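Local coordinates for protein maleylpyruvate isomerase (PDB 2V6K) that catalyses the glutathione-dependent isomerisation of maleylpyruvate to fumarylpyruvate in bacterial naphthalene degradation, as a homodimeric zeta-class member of the glutathione S-transferase superfamily, at residues A20-L23 with P27-Y30; W73-E76 with P81-L84; Y116-F121 with A126-W131; R155-D160 with L164-L169. All blocks are in the same frame, centred on the assembly; numbering follows the deposited sequence.

Interaction 1 of 4, residues A20-L23 with P27-Y30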
loop_
_atom_site.group_PDB
_atom_site.type_symbol
_atom_site.label_atom_id
_atom_site.label_comp_id
_atom_site.label_asym_id
_atom_site.label_seq_id
_atom_site.Cartn_x
_atom_site.Cartn_y
_atom_site.Cartn_z
ATOM N N ALA A 20 -13.552 -9.569 1.850
ATOM C CA ALA A 20 -14.285 -8.399 2.336
ATOM C C ALA A 20 -15.724 -8.386 1.817
ATOM O O ALA A 20 -16.662 -8.155 2.585
ATOM C CB ALA A 20 -13.561 -7.117 1.954
ATOM N N LEU A 21 -15.905 -8.647 0.523
ATOM C CA LEU A 21 -17.245 -8.718 -0.060
ATOM C C LEU A 21 -18.088 -9.787 0.618
ATOM O O LEU A 21 -19.252 -9.543 0.938
ATOM C CB LEU A 21 -17.176 -8.976 -1.570
ATOM C CG LEU A 21 -16.699 -7.802 -2.427
ATOM C CD1 LEU A 21 -16.217 -8.302 -3.766
ATOM C CD2 LEU A 21 -17.812 -6.789 -2.614
ATOM N N ASN A 22 -17.502 -10.961 0.844
ATOM C CA ASN A 22 -18.231 -12.060 1.480
ATOM C C ASN A 22 -18.591 -11.755 2.926
ATOM O O ASN A 22 -19.695 -12.081 3.371
ATOM C CB ASN A 22 -17.445 -13.371 1.405
ATOM C CG ASN A 22 -17.287 -13.882 -0.010
ATOM O OD1 ASN A 22 -17.857 -13.335 -0.954
ATOM N ND2 ASN A 22 -16.492 -14.937 -0.164
ATOM N N LEU A 23 -17.681 -11.119 3.658
ATOM C CA LEU A 23 -17.973 -10.752 5.039
ATOM C C LEU A 23 -19.146 -9.783 5.107
ATOM O O LEU A 23 -19.965 -9.856 6.026
ATOM C CB LEU A 23 -16.741 -10.163 5.728
ATOM C CG LEU A 23 -15.664 -11.170 6.141
ATOM C CD1 LEU A 23 -14.377 -10.447 6.494
ATOM C CD2 LEU A 23 -16.129 -12.023 7.317
ATOM N N PRO A 27 -23.624 -9.251 -2.800
ATOM C CA PRO A 27 -23.609 -10.089 -4.001
ATOM C C PRO A 27 -22.806 -9.445 -5.128
ATOM O O PRO A 27 -22.763 -8.218 -5.240
ATOM C CB PRO A 27 -25.089 -10.192 -4.384
ATOM C CG PRO A 27 -25.727 -8.980 -3.805
ATOM C CD PRO A 27 -24.940 -8.623 -2.573
ATOM N N TYR A 28 -22.171 -10.273 -5.948
ATOM C CA TYR A 28 -21.420 -9.780 -7.097
ATOM C C TYR A 28 -21.328 -10.840 -8.170
ATOM O O TYR A 28 -21.344 -12.036 -7.872
ATOM C CB TYR A 28 -20.009 -9.314 -6.703
ATOM C CG TYR A 28 -19.180 -10.331 -5.944
ATOM C CD1 TYR A 28 -18.279 -11.176 -6.600
ATOM C CD2 TYR A 28 -19.294 -10.440 -4.560
ATOM C CE1 TYR A 28 -17.515 -12.104 -5.880
ATOM C CE2 TYR A 28 -18.546 -11.351 -3.844
ATOM C CZ TYR A 28 -17.658 -12.176 -4.499
ATOM O OH TYR A 28 -16.922 -13.077 -3.758
ATOM N N GLU A 29 -21.239 -10.386 -9.416
ATOM C CA GLU A 29 -20.950 -11.269 -10.536
ATOM C C GLU A 29 -19.441 -11.426 -10.649
ATOM O O GLU A 29 -18.708 -10.439 -10.646
ATOM C CB GLU A 29 -21.515 -10.709 -11.846
ATOM C CG GLU A 29 -21.437 -11.702 -13.012
ATOM C CD GLU A 29 -21.889 -11.133 -14.355
ATOM O OE1 GLU A 29 -22.294 -9.955 -14.426
ATOM O OE2 GLU A 29 -21.838 -11.882 -15.353
ATOM N N TYR A 30 -18.989 -12.672 -10.742
ATOM C CA TYR A 30 -17.569 -12.986 -10.872
ATOM C C TYR A 30 -17.188 -12.952 -12.344
ATOM O O TYR A 30 -17.660 -13.776 -13.133
ATOM C CB TYR A 30 -17.300 -14.372 -10.287
ATOM C CG TYR A 30 -15.840 -14.751 -10.116
ATOM C CD1 TYR A 30 -15.266 -14.788 -8.846
ATOM C CD2 TYR A 30 -15.042 -15.103 -11.207
ATOM C CE1 TYR A 30 -13.944 -15.144 -8.666
ATOM C CE2 TYR A 30 -13.701 -15.459 -11.032
ATOM C CZ TYR A 30 -13.165 -15.480 -9.753
ATOM O OH TYR A 30 -11.854 -15.837 -9.554
HETATM O O HOH W 1 -15.852 -15.430 -3.011
#

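Interaction 2 of 4, residues W73-E76 with P81-L84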
loop_
_atom_site.group_PDB
_atom_site.type_symbol
_atom_site.label_atom_id
_atom_site.label_comp_id
_atom_site.label_asym_id
_atom_site.label_seq_id
_atom_site.Cartn_x
_atom_site.Cartn_y
_atom_site.Cartn_z
ATOM N N TRP A 73 -14.064 1.634 1.056
ATOM C CA TRP A 73 -15.374 2.018 0.521
ATOM C C TRP A 73 -16.469 1.041 0.964
ATOM O O TRP A 73 -17.540 1.466 1.407
ATOM C CB TRP A 73 -15.279 2.154 -1.003
ATOM C CG TRP A 73 -16.550 2.465 -1.740
ATOM C CD1 TRP A 73 -17.078 3.698 -1.990
ATOM C CD2 TRP A 73 -17.433 1.518 -2.355
ATOM N NE1 TRP A 73 -18.244 3.578 -2.712
ATOM C CE2 TRP A 73 -18.481 2.249 -2.950
ATOM C CE3 TRP A 73 -17.435 0.119 -2.458
ATOM C CZ2 TRP A 73 -19.533 1.628 -3.634
ATOM C CZ3 TRP A 73 -18.482 -0.498 -3.140
ATOM C CH2 TRP A 73 -19.511 0.258 -3.717
ATOM N N LEU A 74 -16.195 -0.261 0.872
ATOM C CA LEU A 74 -17.142 -1.276 1.346
ATOM C C LEU A 74 -17.469 -1.106 2.818
ATOM O O LEU A 74 -18.626 -1.243 3.214
ATOM C CB LEU A 74 -16.593 -2.686 1.130
ATOM C CG LEU A 74 -16.544 -3.216 -0.296
ATOM C CD1 LEU A 74 -15.839 -4.556 -0.304
ATOM C CD2 LEU A 74 -17.954 -3.368 -0.855
ATOM N N GLU A 75 -16.457 -0.815 3.631
ATOM C CA GLU A 75 -16.663 -0.655 5.066
ATOM C C GLU A 75 -17.641 0.481 5.363
ATOM O O GLU A 75 -18.497 0.356 6.243
ATOM C CB GLU A 75 -15.320 -0.428 5.775
ATOM C CG GLU A 75 -15.433 -0.010 7.235
ATOM C CD GLU A 75 -16.049 -1.064 8.143
ATOM O OE1 GLU A 75 -16.313 -2.206 7.696
ATOM O OE2 GLU A 75 -16.257 -0.737 9.325
ATOM N N GLU A 76 -17.526 1.572 4.614
ATOM C CA GLU A 76 -18.377 2.743 4.818
ATOM C C GLU A 76 -19.772 2.552 4.215
ATOM O O GLU A 76 -20.771 3.002 4.783
ATOM C CB GLU A 76 -17.688 3.988 4.247
ATOM C CG GLU A 76 -18.350 5.315 4.610
ATOM C CD GLU A 76 -19.017 5.980 3.422
ATOM O OE1 GLU A 76 -19.776 5.300 2.698
ATOM O OE2 GLU A 76 -18.781 7.190 3.213
ATOM N N PRO A 81 -21.207 -6.593 8.890
ATOM C CA PRO A 81 -20.464 -6.399 10.134
ATOM C C PRO A 81 -19.302 -5.440 9.922
ATOM O O PRO A 81 -18.721 -5.401 8.838
ATOM C CB PRO A 81 -19.926 -7.801 10.429
ATOM C CG PRO A 81 -19.701 -8.392 9.079
ATOM C CD PRO A 81 -20.853 -7.871 8.242
ATOM N N ALA A 82 -18.960 -4.683 10.957
ATOM C CA ALA A 82 -17.852 -3.740 10.865
ATOM C C ALA A 82 -16.529 -4.472 10.661
ATOM O O ALA A 82 -16.229 -5.432 11.379
ATOM C CB ALA A 82 -17.787 -2.876 12.109
ATOM N N LEU A 83 -15.751 -4.016 9.682
ATOM C CA LEU A 83 -14.402 -4.547 9.446
ATOM C C LEU A 83 -13.307 -3.620 9.971
ATOM O O LEU A 83 -12.120 -3.931 9.877
ATOM C CB LEU A 83 -14.188 -4.841 7.960
ATOM C CG LEU A 83 -15.182 -5.824 7.334
ATOM C CD1 LEU A 83 -14.843 -6.070 5.877
ATOM C CD2 LEU A 83 -15.233 -7.147 8.102
ATOM N N LEU A 84 -13.711 -2.480 10.519
ATOM C CA LEU A 84 -12.790 -1.587 11.213
ATOM C C LEU A 84 -13.357 -1.264 12.580
ATOM O O LEU A 84 -14.571 -1.136 12.725
ATOM C CB LEU A 84 -12.587 -0.292 10.431
ATOM C CG LEU A 84 -11.654 -0.394 9.226
ATOM C CD1 LEU A 84 -11.674 0.901 8.428
ATOM C CD2 LEU A 84 -10.228 -0.730 9.671
#

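Interaction 3 of 4, residues Y116-F121 with A126-W131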
loop_
_atom_site.group_PDB
_atom_site.type_symbol
_atom_site.label_atom_id
_atom_site.label_comp_id
_atom_site.label_asym_id
_atom_site.label_seq_id
_atom_site.Cartn_x
_atom_site.Cartn_y
_atom_site.Cartn_z
ATOM N N TYR A 116 9.896 -9.557 -14.409
ATOM C CA TYR A 116 11.049 -8.695 -14.629
ATOM C C TYR A 116 12.328 -9.358 -14.098
ATOM O O TYR A 116 13.367 -9.358 -14.770
ATOM C CB TYR A 116 10.812 -7.333 -13.975
ATOM C CG TYR A 116 11.747 -6.231 -14.423
ATOM C CD1 TYR A 116 11.298 -5.225 -15.273
ATOM C CD2 TYR A 116 13.076 -6.192 -13.996
ATOM C CE1 TYR A 116 12.145 -4.203 -15.684
ATOM C CE2 TYR A 116 13.926 -5.167 -14.393
ATOM C CZ TYR A 116 13.454 -4.180 -15.234
ATOM O OH TYR A 116 14.288 -3.161 -15.630
ATOM N N LEU A 117 12.253 -9.957 -12.914
ATOM C CA LEU A 117 13.402 -10.698 -12.382
ATOM C C LEU A 117 13.847 -11.805 -13.328
ATOM O O LEU A 117 15.046 -11.987 -13.557
ATOM C CB LEU A 117 13.088 -11.268 -11.002
ATOM C CG LEU A 117 12.784 -10.264 -9.888
ATOM C CD1 LEU A 117 12.424 -11.001 -8.627
ATOM C CD2 LEU A 117 13.970 -9.340 -9.645
ATOM N N ARG A 118 12.890 -12.545 -13.877
ATOM C CA ARG A 118 13.202 -13.628 -14.807
ATOM C C ARG A 118 13.822 -13.113 -16.101
ATOM O O ARG A 118 14.860 -13.606 -16.541
ATOM C CB ARG A 118 11.939 -14.422 -15.142
ATOM C CG ARG A 118 11.365 -15.203 -13.976
ATOM C CD ARG A 118 10.107 -15.968 -14.372
ATOM N NE ARG A 118 9.535 -16.643 -13.205
ATOM C CZ ARG A 118 8.389 -16.309 -12.616
ATOM N NH1 ARG A 118 7.644 -15.313 -13.080
ATOM N NH2 ARG A 118 7.981 -16.988 -11.548
ATOM N N LYS A 119 13.188 -12.117 -16.706
ATOM C CA LYS A 119 13.534 -11.711 -18.066
ATOM C C LYS A 119 14.670 -10.708 -18.140
ATOM O O LYS A 119 15.388 -10.667 -19.137
ATOM C CB LYS A 119 12.284 -11.213 -18.796
ATOM C CG LYS A 119 11.284 -12.348 -18.999
ATOM C CD LYS A 119 10.025 -11.941 -19.726
ATOM C CE LYS A 119 9.327 -13.182 -20.276
ATOM N NZ LYS A 119 9.164 -14.271 -19.251
ATOM N N THR A 120 14.843 -9.920 -17.081
ATOM C CA THR A 120 15.915 -8.922 -17.038
ATOM C C THR A 120 17.111 -9.402 -16.225
ATOM O O THR A 120 18.256 -9.195 -16.635
ATOM C CB THR A 120 15.392 -7.557 -16.544
ATOM O OG1 THR A 120 14.394 -7.094 -17.460
ATOM C CG2 THR A 120 16.513 -6.520 -16.474
ATOM N N PHE A 121 16.852 -10.051 -15.092
ATOM C CA PHE A 121 17.936 -10.502 -14.220
ATOM C C PHE A 121 18.215 -12.002 -14.305
ATOM O O PHE A 121 19.114 -12.506 -13.623
ATOM C CB PHE A 121 17.691 -10.043 -12.781
ATOM C CG PHE A 121 17.747 -8.555 -12.621
ATOM C CD1 PHE A 121 18.928 -7.868 -12.886
ATOM C CD2 PHE A 121 16.624 -7.838 -12.236
ATOM C CE1 PHE A 121 18.991 -6.489 -12.756
ATOM C CE2 PHE A 121 16.678 -6.455 -12.099
ATOM C CZ PHE A 121 17.862 -5.780 -12.360
ATOM N N ALA A 126 14.330 -21.032 -8.147
ATOM C CA ALA A 126 14.909 -21.000 -6.809
ATOM C C ALA A 126 15.156 -19.549 -6.391
ATOM O O ALA A 126 14.859 -19.163 -5.256
ATOM C CB ALA A 126 16.199 -21.813 -6.755
ATOM N N ALA A 127 15.678 -18.742 -7.314
ATOM C CA ALA A 127 15.925 -17.327 -7.034
ATOM C C ALA A 127 14.622 -16.564 -6.803
ATOM O O ALA A 127 14.558 -15.692 -5.933
ATOM C CB ALA A 127 16.721 -16.689 -8.158
ATOM N N ILE A 128 13.586 -16.900 -7.572
ATOM C CA ILE A 128 12.257 -16.313 -7.380
ATOM C C ILE A 128 11.728 -16.650 -5.990
ATOM O O ILE A 128 11.271 -15.762 -5.272
ATOM C CB ILE A 128 11.264 -16.764 -8.485
ATOM C CG1 ILE A 128 11.672 -16.210 -9.863
ATOM C CG2 ILE A 128 9.819 -16.387 -8.127
ATOM C CD1 ILE A 128 11.712 -14.685 -9.965
ATOM N N ASN A 129 11.824 -17.915 -5.591
ATOM C CA ASN A 129 11.357 -18.297 -4.264
ATOM C C ASN A 129 12.127 -17.597 -3.149
ATOM O O ASN A 129 11.534 -17.200 -2.146
ATOM C CB ASN A 129 11.384 -19.819 -4.083
ATOM C CG ASN A 129 10.232 -20.516 -4.790
ATOM O OD1 ASN A 129 9.466 -19.897 -5.528
ATOM N ND2 ASN A 129 10.111 -21.818 -4.568
ATOM N N ALA A 130 13.440 -17.430 -3.327
ATOM C CA ALA A 130 14.264 -16.767 -2.313
ATOM C C ALA A 130 13.892 -15.291 -2.178
ATOM O O ALA A 130 13.842 -14.755 -1.071
ATOM C CB ALA A 130 15.746 -16.927 -2.634
ATOM N N TRP A 131 13.622 -14.643 -3.309
ATOM C CA TRP A 131 13.137 -13.265 -3.325
ATOM C C TRP A 131 11.830 -13.164 -2.554
ATOM O O TRP A 131 11.713 -12.377 -1.611
ATOM C CB TRP A 131 12.946 -12.827 -4.776
ATOM C CG TRP A 131 12.169 -11.549 -5.032
ATOM C CD1 TRP A 131 10.812 -11.417 -5.142
ATOM C CD2 TRP A 131 12.718 -10.249 -5.285
ATOM N NE1 TRP A 131 10.483 -10.107 -5.420
ATOM C CE2 TRP A 131 11.635 -9.374 -5.535
ATOM C CE3 TRP A 131 14.023 -9.739 -5.335
ATOM C CZ2 TRP A 131 11.819 -8.020 -5.818
ATOM C CZ3 TRP A 131 14.205 -8.400 -5.622
ATOM C CH2 TRP A 131 13.111 -7.555 -5.859
#

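Interaction 4 of 4, residues R155-D160 with L164-L169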
loop_
_atom_site.group_PDB
_atom_site.type_symbol
_atom_site.label_atom_id
_atom_site.label_comp_id
_atom_site.label_asym_id
_atom_site.label_seq_id
_atom_site.Cartn_x
_atom_site.Cartn_y
_atom_site.Cartn_z
ATOM N N ARG A 155 -9.058 -14.238 18.565
ATOM C CA ARG A 155 -8.726 -15.240 17.543
ATOM C C ARG A 155 -8.156 -14.653 16.256
ATOM O O ARG A 155 -7.532 -15.364 15.462
ATOM C CB ARG A 155 -9.970 -16.059 17.188
ATOM C CG ARG A 155 -10.504 -16.906 18.332
ATOM C CD ARG A 155 -11.925 -17.387 18.054
ATOM N NE ARG A 155 -12.890 -16.288 18.075
ATOM C CZ ARG A 155 -14.172 -16.398 17.739
ATOM N NH1 ARG A 155 -14.671 -17.563 17.349
ATOM N NH2 ARG A 155 -14.960 -15.331 17.794
ATOM N N TYR A 156 -8.381 -13.363 16.036
ATOM C CA TYR A 156 -8.056 -12.746 14.754
ATOM C C TYR A 156 -6.927 -11.734 14.895
ATOM O O TYR A 156 -6.316 -11.638 15.959
ATOM C CB TYR A 156 -9.324 -12.143 14.133
ATOM C CG TYR A 156 -10.449 -13.152 14.080
ATOM C CD1 TYR A 156 -10.434 -14.200 13.156
ATOM C CD2 TYR A 156 -11.501 -13.090 14.985
ATOM C CE1 TYR A 156 -11.459 -15.143 13.124
ATOM C CE2 TYR A 156 -12.532 -14.029 14.964
ATOM C CZ TYR A 156 -12.503 -15.050 14.035
ATOM O OH TYR A 156 -13.522 -15.973 14.022
ATOM N N SER A 157 -6.632 -10.990 13.832
ATOM C CA SER A 157 -5.510 -10.046 13.877
ATOM C C SER A 157 -5.711 -8.949 14.912
ATOM O O SER A 157 -4.749 -8.462 15.500
ATOM C CB SER A 157 -5.278 -9.399 12.513
ATOM O OG SER A 157 -4.854 -10.348 11.546
ATOM N N PHE A 158 -6.963 -8.555 15.107
ATOM C CA PHE A 158 -7.318 -7.491 16.031
ATOM C C PHE A 158 -8.650 -7.838 16.679
ATOM O O PHE A 158 -9.620 -8.157 15.989
ATOM C CB PHE A 158 -7.429 -6.155 15.287
ATOM C CG PHE A 158 -7.710 -4.986 16.190
ATOM C CD1 PHE A 158 -6.664 -4.264 16.750
ATOM C CD2 PHE A 158 -9.017 -4.617 16.485
ATOM C CE1 PHE A 158 -6.916 -3.185 17.598
ATOM C CE2 PHE A 158 -9.280 -3.549 17.334
ATOM C CZ PHE A 158 -8.226 -2.830 17.890
ATOM N N GLY A 159 -8.694 -7.774 18.005
ATOM C CA GLY A 159 -9.911 -8.115 18.733
ATOM C C GLY A 159 -10.367 -9.538 18.468
ATOM O O GLY A 159 -9.553 -10.413 18.168
ATOM N N ASP A 160 -11.675 -9.769 18.561
ATOM C CA ASP A 160 -12.210 -11.123 18.404
ATOM C C ASP A 160 -13.264 -11.224 17.304
ATOM O O ASP A 160 -14.100 -12.136 17.299
ATOM C CB ASP A 160 -12.738 -11.668 19.737
ATOM C CG ASP A 160 -12.842 -13.186 19.745
ATOM O OD1 ASP A 160 -11.934 -13.863 19.211
ATOM O OD2 ASP A 160 -13.838 -13.703 20.292
ATOM N N LEU A 164 -10.478 -5.862 8.449
ATOM C CA LEU A 164 -9.822 -5.827 7.150
ATOM C C LEU A 164 -8.372 -6.314 7.194
ATOM O O LEU A 164 -7.859 -6.784 6.184
ATOM C CB LEU A 164 -9.985 -4.491 6.413
ATOM C CG LEU A 164 -9.507 -3.156 6.962
ATOM C CD1 LEU A 164 -7.996 -3.014 6.870
ATOM C CD2 LEU A 164 -10.202 -2.044 6.177
ATOM N N ALA A 165 -7.720 -6.260 8.358
ATOM C CA ALA A 165 -6.361 -6.809 8.449
ATOM C C ALA A 165 -6.348 -8.295 8.077
ATOM O O ALA A 165 -5.452 -8.758 7.367
ATOM C CB ALA A 165 -5.763 -6.585 9.833
ATOM N N ASP A 166 -7.357 -9.037 8.520
ATOM C CA ASP A 166 -7.448 -10.462 8.189
ATOM C C ASP A 166 -7.685 -10.680 6.704
ATOM O O ASP A 166 -7.225 -11.679 6.137
ATOM C CB ASP A 166 -8.563 -11.133 8.991
ATOM C CG ASP A 166 -8.389 -10.955 10.476
ATOM O OD1 ASP A 166 -7.310 -11.298 11.004
ATOM O OD2 ASP A 166 -9.345 -10.475 11.120
ATOM N N CYS A 167 -8.407 -9.757 6.074
ATOM C CA CYS A 167 -8.630 -9.817 4.629
ATOM C C CYS A 167 -7.319 -9.739 3.867
ATOM O O CYS A 167 -7.187 -10.363 2.821
ATOM C CB CYS A 167 -9.556 -8.699 4.152
ATOM S SG CYS A 167 -11.209 -8.748 4.836
ATOM N N TYR A 168 -6.361 -8.977 4.392
ATOM C CA TYR A 168 -5.036 -8.889 3.783
ATOM C C TYR A 168 -4.146 -10.064 4.182
ATOM O O TYR A 168 -3.388 -10.579 3.357
ATOM C CB TYR A 168 -4.332 -7.604 4.204
ATOM C CG TYR A 168 -4.809 -6.310 3.579
ATOM C CD1 TYR A 168 -3.954 -5.560 2.767
ATOM C CD2 TYR A 168 -6.073 -5.786 3.859
ATOM C CE1 TYR A 168 -4.351 -4.346 2.229
ATOM C CE2 TYR A 168 -6.481 -4.562 3.323
ATOM C CZ TYR A 168 -5.609 -3.846 2.517
ATOM O OH TYR A 168 -5.973 -2.628 2.009
ATOM N N LEU A 169 -4.203 -10.476 5.448
ATOM C CA LEU A 169 -3.287 -11.500 5.942
ATOM C C LEU A 169 -3.505 -12.864 5.294
ATOM O O LEU A 169 -2.544 -13.523 4.881
ATOM C CB LEU A 169 -3.372 -11.624 7.470
ATOM C CG LEU A 169 -2.433 -12.667 8.080
ATOM C CD1 LEU A 169 -0.976 -12.230 7.937
ATOM C CD2 LEU A 169 -2.801 -12.918 9.538
HETATM O O HOH W 2 -9.065 -8.889 13.172
#

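Interaction 1 of 4, residues A20-L23 with P27-Y30
The phenol ring of Tyr-28 meets the helix with one face and its hydroxyl end. Over that face sits Leu-21 CD1, 4.0 Å from the ring centroid, a CH-pi contact displaced somewhat toward the rim. Leu-21 CB closes in beside it, 3.6 Å from Tyr-28 CE2. At the edge, in the ring plane, lies Asn-22 OD1, which accepts a hydrogen bond from Tyr-28 OH at 3.0 Å. The amide of Asn-22 is nearly parallel to the ring, the two planes 15° apart, yet the hydroxyl oxygen is tilted 25° from the carbonyl plane. A water ties the same two groups a second time: it accepts from Asn-22 ND2 and donates to Tyr-28 OH at 2.7 Å, gripping the phenol oxygen twice. Tyr-28 holds CG between its own N and carbonyl carbon (chi1 54°), which turns the ring back toward Leu-21 and Asn-22. Asn-22 ND2 also donates to the carbonyl of Ala-201, joining helix 200-205 to the group. Leu-21 and Tyr-28 both rest on Leu-5 of strand 4-7, and Leu-21 reaches Leu-74 of helix 67-77; the contact thus closes the turn from helix 12-24 into strand 29-32 within the beta-alpha-beta unit of the thioredoxin-like domain.

Interaction 2 of 4, residues W73-E76 with P81-L84
Glu-75 faces the backbone of Ala-82, Leu-83 and Leu-84 with its carboxylate, and the two leucine side chains pass it at a slant. Its CG stands opposite the backbone N, and a bend at chi2 of 65° turns the acid end onto the amides of the loop. There the two oxygens divide the work. Glu-75 OE1 accepts from Leu-83 N at 2.7 Å with an N-H...O angle of 162°; the donor comes from the syn side but 35° out of the carboxylate plane. Glu-75 OE2 takes a weak bond from the next amide, Leu-84 N, at 3.3 Å. One side chain thereby holds two consecutive N-H groups in a segment without regular helix or strand.

Aliphatic carbons flank the acid. Leu-83 CB lies 3.4 Å from Glu-75 OE1, while Leu-84 CD1 runs against the methylene part of the glutamate, 4.0 Å from Glu-75 CG. Ala-82 CB approaches Glu-75 OE2 to 3.8 Å. Lys-24 forms a salt bridge with Glu-75 OE1 and also donates to the carbonyl of Pro-81, so its charge probably helps keep the carboxylate ionised.

The whole is a glutamate on helix 67-77 pinning the linker that leads to helix 88-104, at the junction of the thioredoxin-like and all-helical domains of the glutathione transferase fold.

Interaction 3 of 4, residues Y116-F121 with A126-W131
Leu-117 and Trp-131 make the tightest contact: the methyl CD1 of the leucine sits squarely over one face of the indole. It lies 3.5 Å from the centroid of the five-membered ring and 12° off its normal, a CH-pi contact, with Trp-131 CD2 the nearest atom at 3.4 Å. The other methyl, Leu-117 CD2, reaches along to Trp-131 CZ3 at 4.1 Å, over the benzene part. Beside this pair, Ile-128 CD1 packs against Leu-117 CB at 3.8 Å.

Ile-128 also borders Arg-118, whose chain, extended from CG to NE, crosses it at about a right angle. Arg-118 NH2 comes to 3.9 Å from Ile-128 CG2, and Ile-128 CD1 lies off-centre over one face of the guanidinium. The charged end has its own partners, Glu-115 on NH1 and Glu-125 on NE, which fix the rotation of the group while its aliphatic chain and guanidinium pack against the isoleucine.

Trp-131 swings CG to the far side from its backbone N (chi1 167°), which carries the indole across toward helix 111-121. There NE1 is satisfied by the carbonyl of Ile-108, and Trp-135 meets the ring edge-to-face.

The two short helical segments run at 129° to each other, their axes 10.7 Å apart, as helix 111-121 turns back into helix 125-149. Beyond them lies the second subunit: its Tyr-116 stacks edge-to-face with Trp-131, and its Phe-121 packs on Leu-117. The apolar contact between the two helices therefore continues directly into the dimer interface.

Interaction 4 of 4, residues R155-D160 with L164-L169
Ser-157 turns OG away from its own carbonyl carbon (chi1 -66°), which points the hydroxyl at the helix, and Asp-166 turns CG likewise (chi1 -56°), which points the carboxylate at the loop. Asp-166 OD1 accepts twice from the same residue. Ser-157 N donates to it at 2.9 Å, on the syn lone pair. Ser-157 OG donates at 2.7 Å from above the carboxylate, 39° out of its plane. The serine is thus held by backbone and side chain at once.

Asp-166 OD2 accepts from the backbone N-H of Thr-163, just before the helix. A water that accepts from Phe-158 N lies 2.6 Å from Asp-166 OD2. Tyr-156 CB presses on this oxygen at 3.4 Å, while the ring leads off from the helix. Ser-157 CB meets Ala-165 CB at 3.9 Å, and Leu-169 CD2 borders the serine hydroxyl.

Within the loop, Arg-155 and Asp-160 close a salt bridge, NE to OD1 at 2.8 Å, the oxygen lying near the guanidinium plane. Farther out, Tyr-143 hydrogen-bonds Ser-157 OG, and Val-192 and Cys-196 of helix 187-196 cover Asp-166.

The bond from Thr-163 N to Asp-166, three residues on, is the half of a capping box made by the N3 side chain, consistent with the N-capping box known at this helix in glutathione transferases. Buried among N-H and O-H donors at a helix N-terminus, Asp-166 is probably stabilised as the anion, while its two oxygens tie Ser-157 of the loop and Thr-163 N to the helix start.

In the fold
Interactions 1, 3 and 4 are buried, whereas interaction 2 lies nearer the surface. Interactions 1 and 3 both set a leucine methyl over an aromatic face, but the first adds a tyrosine-asparagine bond inside the N-terminal domain and the third is apolar, flanked by a charged arginine. Interactions 2 and 4 instead use a helix carboxylate to hold loop N-H groups. These two meet across the domain boundary, where Leu-83 O is probably hydrogen-bonded to Leu-164 N, and Cys-167 of interaction 4 packs on Ala-20 and Leu-23 of helix 12-24. Interaction 3 stands apart, its centre 31 Å or more from the others; like interaction 2, it touches the second subunit.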